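Structure-specific endonuclease subunit slx4 (PDB 4ZDT) acts as the regulatory subunit of the Slx1-Slx4 structure-specific endonuclease, which resolves DNA secondary structures generated during DNA repair and recombination. Local coordinates at residues 48-52 with 53-57. Sequence-based numbering, arbitrary orientation.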
ATOM      1  N   LEU B  48       5.425   4.789  17.419  1.00 31.81           N
ATOM      2  CA  LEU B  48       5.880   3.401  17.203  1.00 29.75           C
ATOM      3  C   LEU B  48       7.400   3.281  17.182  1.00 28.59           C
ATOM      4  O   LEU B  48       8.041   3.661  16.202  1.00 28.77           O
ATOM      5  CB  LEU B  48       5.289   2.789  15.915  1.00 29.49           C
ATOM      6  CG  LEU B  48       5.601   1.282  15.736  1.00 28.01           C
ATOM      7  CD1 LEU B  48       4.777   0.462  16.693  1.00 27.70           C
ATOM      8  CD2 LEU B  48       5.360   0.794  14.318  1.00 25.83           C
ATOM      9  N   ASN B  49       7.969   2.734  18.260  1.00 27.56           N
ATOM     10  CA  ASN B  49       9.438   2.530  18.352  1.00 26.65           C
ATOM     11  C   ASN B  49       9.820   1.122  17.925  1.00 26.19           C
ATOM     12  O   ASN B  49       9.477   0.154  18.618  1.00 25.86           O
ATOM     13  CB  ASN B  49       9.947   2.748  19.786  1.00 26.19           C
ATOM     14  CG  ASN B  49       9.479   4.067  20.387  1.00 27.37           C
ATOM     15  OD1 ASN B  49       8.869   4.096  21.478  1.00 28.62           O
ATOM     16  ND2 ASN B  49       9.777   5.152  19.703  1.00 25.51           N
ATOM     17  N   VAL B  50      10.538   1.026  16.807  1.00 25.51           N
ATOM     18  CA  VAL B  50      11.048  -0.244  16.288  1.00 25.52           C
ATOM     19  C   VAL B  50      12.475  -0.086  15.787  1.00 25.86           C
ATOM     20  O   VAL B  50      12.892   1.013  15.385  1.00 26.24           O
ATOM     21  CB  VAL B  50      10.163  -0.812  15.158  1.00 25.16           C
ATOM     22  CG1 VAL B  50       8.774  -1.142  15.695  1.00 23.85           C
ATOM     23  CG2 VAL B  50      10.068   0.183  13.976  1.00 24.65           C
ATOM     24  N   SER B  51      13.205  -1.195  15.794  1.00 25.93           N
ATOM     25  CA  SER B  51      14.599  -1.232  15.381  1.00 26.26           C
ATOM     26  C   SER B  51      14.709  -1.273  13.874  1.00 26.51           C
ATOM     27  O   SER B  51      13.752  -1.626  13.182  1.00 26.54           O
ATOM     28  CB  SER B  51      15.259  -2.496  15.955  1.00 25.93           C
ATOM     29  OG  SER B  51      14.630  -3.658  15.410  1.00 26.30           O
ATOM     30  N   LEU B  52      15.889  -0.931  13.365  1.00 27.00           N
ATOM     31  CA  LEU B  52      16.200  -1.107  11.948  1.00 27.55           C
ATOM     32  C   LEU B  52      16.126  -2.561  11.496  1.00 27.43           C
ATOM     33  O   LEU B  52      15.701  -2.834  10.371  1.00 26.88           O
ATOM     34  CB  LEU B  52      17.572  -0.502  11.606  1.00 28.19           C
ATOM     35  CG  LEU B  52      17.678   1.028  11.667  1.00 30.24           C
ATOM     36  CD1 LEU B  52      19.061   1.488  11.162  1.00 32.60           C
ATOM     37  CD2 LEU B  52      16.561   1.688  10.859  1.00 31.16           C
ATOM     38  N   ASP B  53      16.518  -3.500  12.366  1.00 26.98           N
ATOM     39  CA  ASP B  53      16.374  -4.927  12.046  1.00 26.61           C
ATOM     40  C   ASP B  53      14.916  -5.340  11.857  1.00 26.48           C
ATOM     41  O   ASP B  53      14.587  -6.103  10.938  1.00 26.10           O
ATOM     42  CB  ASP B  53      17.023  -5.818  13.115  1.00 27.30           C
ATOM     43  CG  ASP B  53      18.556  -5.830  13.033  1.00 28.99           C
ATOM     44  OD1 ASP B  53      19.121  -5.348  12.030  1.00 30.21           O
ATOM     45  OD2 ASP B  53      19.193  -6.318  13.983  1.00 29.10           O
ATOM     46  N   LEU B  54      14.043  -4.820  12.714  1.00 24.91           N
ATOM     47  CA  LEU B  54      12.615  -5.099  12.614  1.00 25.47           C
ATOM     48  C   LEU B  54      12.034  -4.519  11.328  1.00 25.46           C
ATOM     49  O   LEU B  54      11.147  -5.111  10.714  1.00 24.60           O
ATOM     50  CB  LEU B  54      11.873  -4.536  13.827  1.00 25.65           C
ATOM     51  CG  LEU B  54      11.700  -5.484  15.017  1.00 28.81           C
ATOM     52  CD1 LEU B  54      10.897  -4.817  16.124  1.00 28.56           C
ATOM     53  CD2 LEU B  54      11.040  -6.781  14.577  1.00 29.17           C
ATOM     54  N   ILE B  55      12.542  -3.357  10.924  1.00 25.50           N
ATOM     55  CA  ILE B  55      12.078  -2.695   9.699  1.00 25.62           C
ATOM     56  C   ILE B  55      12.548  -3.457   8.471  1.00 25.98           C
ATOM     57  O   ILE B  55      11.755  -3.769   7.595  1.00 26.44           O
ATOM     58  CB  ILE B  55      12.503  -1.207   9.642  1.00 25.56           C
ATOM     59  CG1 ILE B  55      11.713  -0.417  10.681  1.00 24.47           C
ATOM     60  CG2 ILE B  55      12.260  -0.621   8.229  1.00 24.68           C
ATOM     61  CD1 ILE B  55      12.321   0.946  11.020  1.00 26.22           C
ATOM     62  N   LYS B  56      13.835  -3.799   8.434  1.00 26.82           N
ATOM     63  CA  LYS B  56      14.389  -4.566   7.320  1.00 27.02           C
ATOM     64  C   LYS B  56      13.671  -5.898   7.136  1.00 26.88           C
ATOM     65  O   LYS B  56      13.354  -6.274   5.995  1.00 26.48           O
ATOM     66  CB  LYS B  56      15.904  -4.750   7.473  1.00 27.58           C
ATOM     67  CG  LYS B  56      16.665  -3.430   7.432  1.00 29.61           C
ATOM     68  CD  LYS B  56      18.129  -3.580   7.836  1.00 32.68           C
ATOM     69  CE  LYS B  56      18.846  -2.237   7.697  1.00 35.97           C
ATOM     70  NZ  LYS B  56      20.270  -2.306   8.160  1.00 39.19           N
ATOM     71  N   SER B  57      13.402  -6.607   8.238  1.00 26.39           N
ATOM     72  CA  SER B  57      12.733  -7.910   8.155  1.00 26.09           C
ATOM     73  C   SER B  57      11.281  -7.759   7.736  1.00 26.04           C
ATOM     74  O   SER B  57      10.757  -8.586   6.995  1.00 25.19           O
ATOM     75  CB  SER B  57      12.846  -8.733   9.457  1.00 27.33           C
ATOM     76  OG  SER B  57      12.254  -8.076  10.572  1.00 27.01           O
TER
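Two flat groups, the peptide carbonyls of Ser51 and Leu52, receive Ile55 N and Lys56 N, each donor tilted 22° from the carbonyl plane, while beside these bonds Ile55 CG1 lies against Ser51 O and Lys56 CG against Leu52 O. These are the opening bonds of helix 52-62 in the all-helical C-terminal domain of Slx4, and Ser51 is its N-cap. The evidence for the cap is the bond from Leu54 N to Ser51 OG, 3.0 Å long with an angle of 154° at the hydrogen. OG can accept it because chi1 of 63° sets the hydroxyl between the backbone N and the carbonyl carbon, facing the first turn. The Leu54 side chain closes on the same oxygen, its CB lying 3.3 Å from Ser51 OG. With an alanine here the hydroxyl is gone, and Leu54 N would probably be left without its capping acceptor, weakening the start of the helix. Val50, just before the cap, and Ile55 form a hydrophobic staple: their side chains cross at about a right angle, with Val50 CG2 3.7 Å from Ile55 CG1. Outside the turn, Val50 O accepts a hydrogen bond from Gln40 NE2 and Ile55 packs on Val36, which ties the cap to helix 36-45. On the exposed flank, Lys56 N reaches Leu52 O at 2.9 Å, and the extended lysine chain starts beside that acceptor, its CG 3.1 Å from Leu52 O.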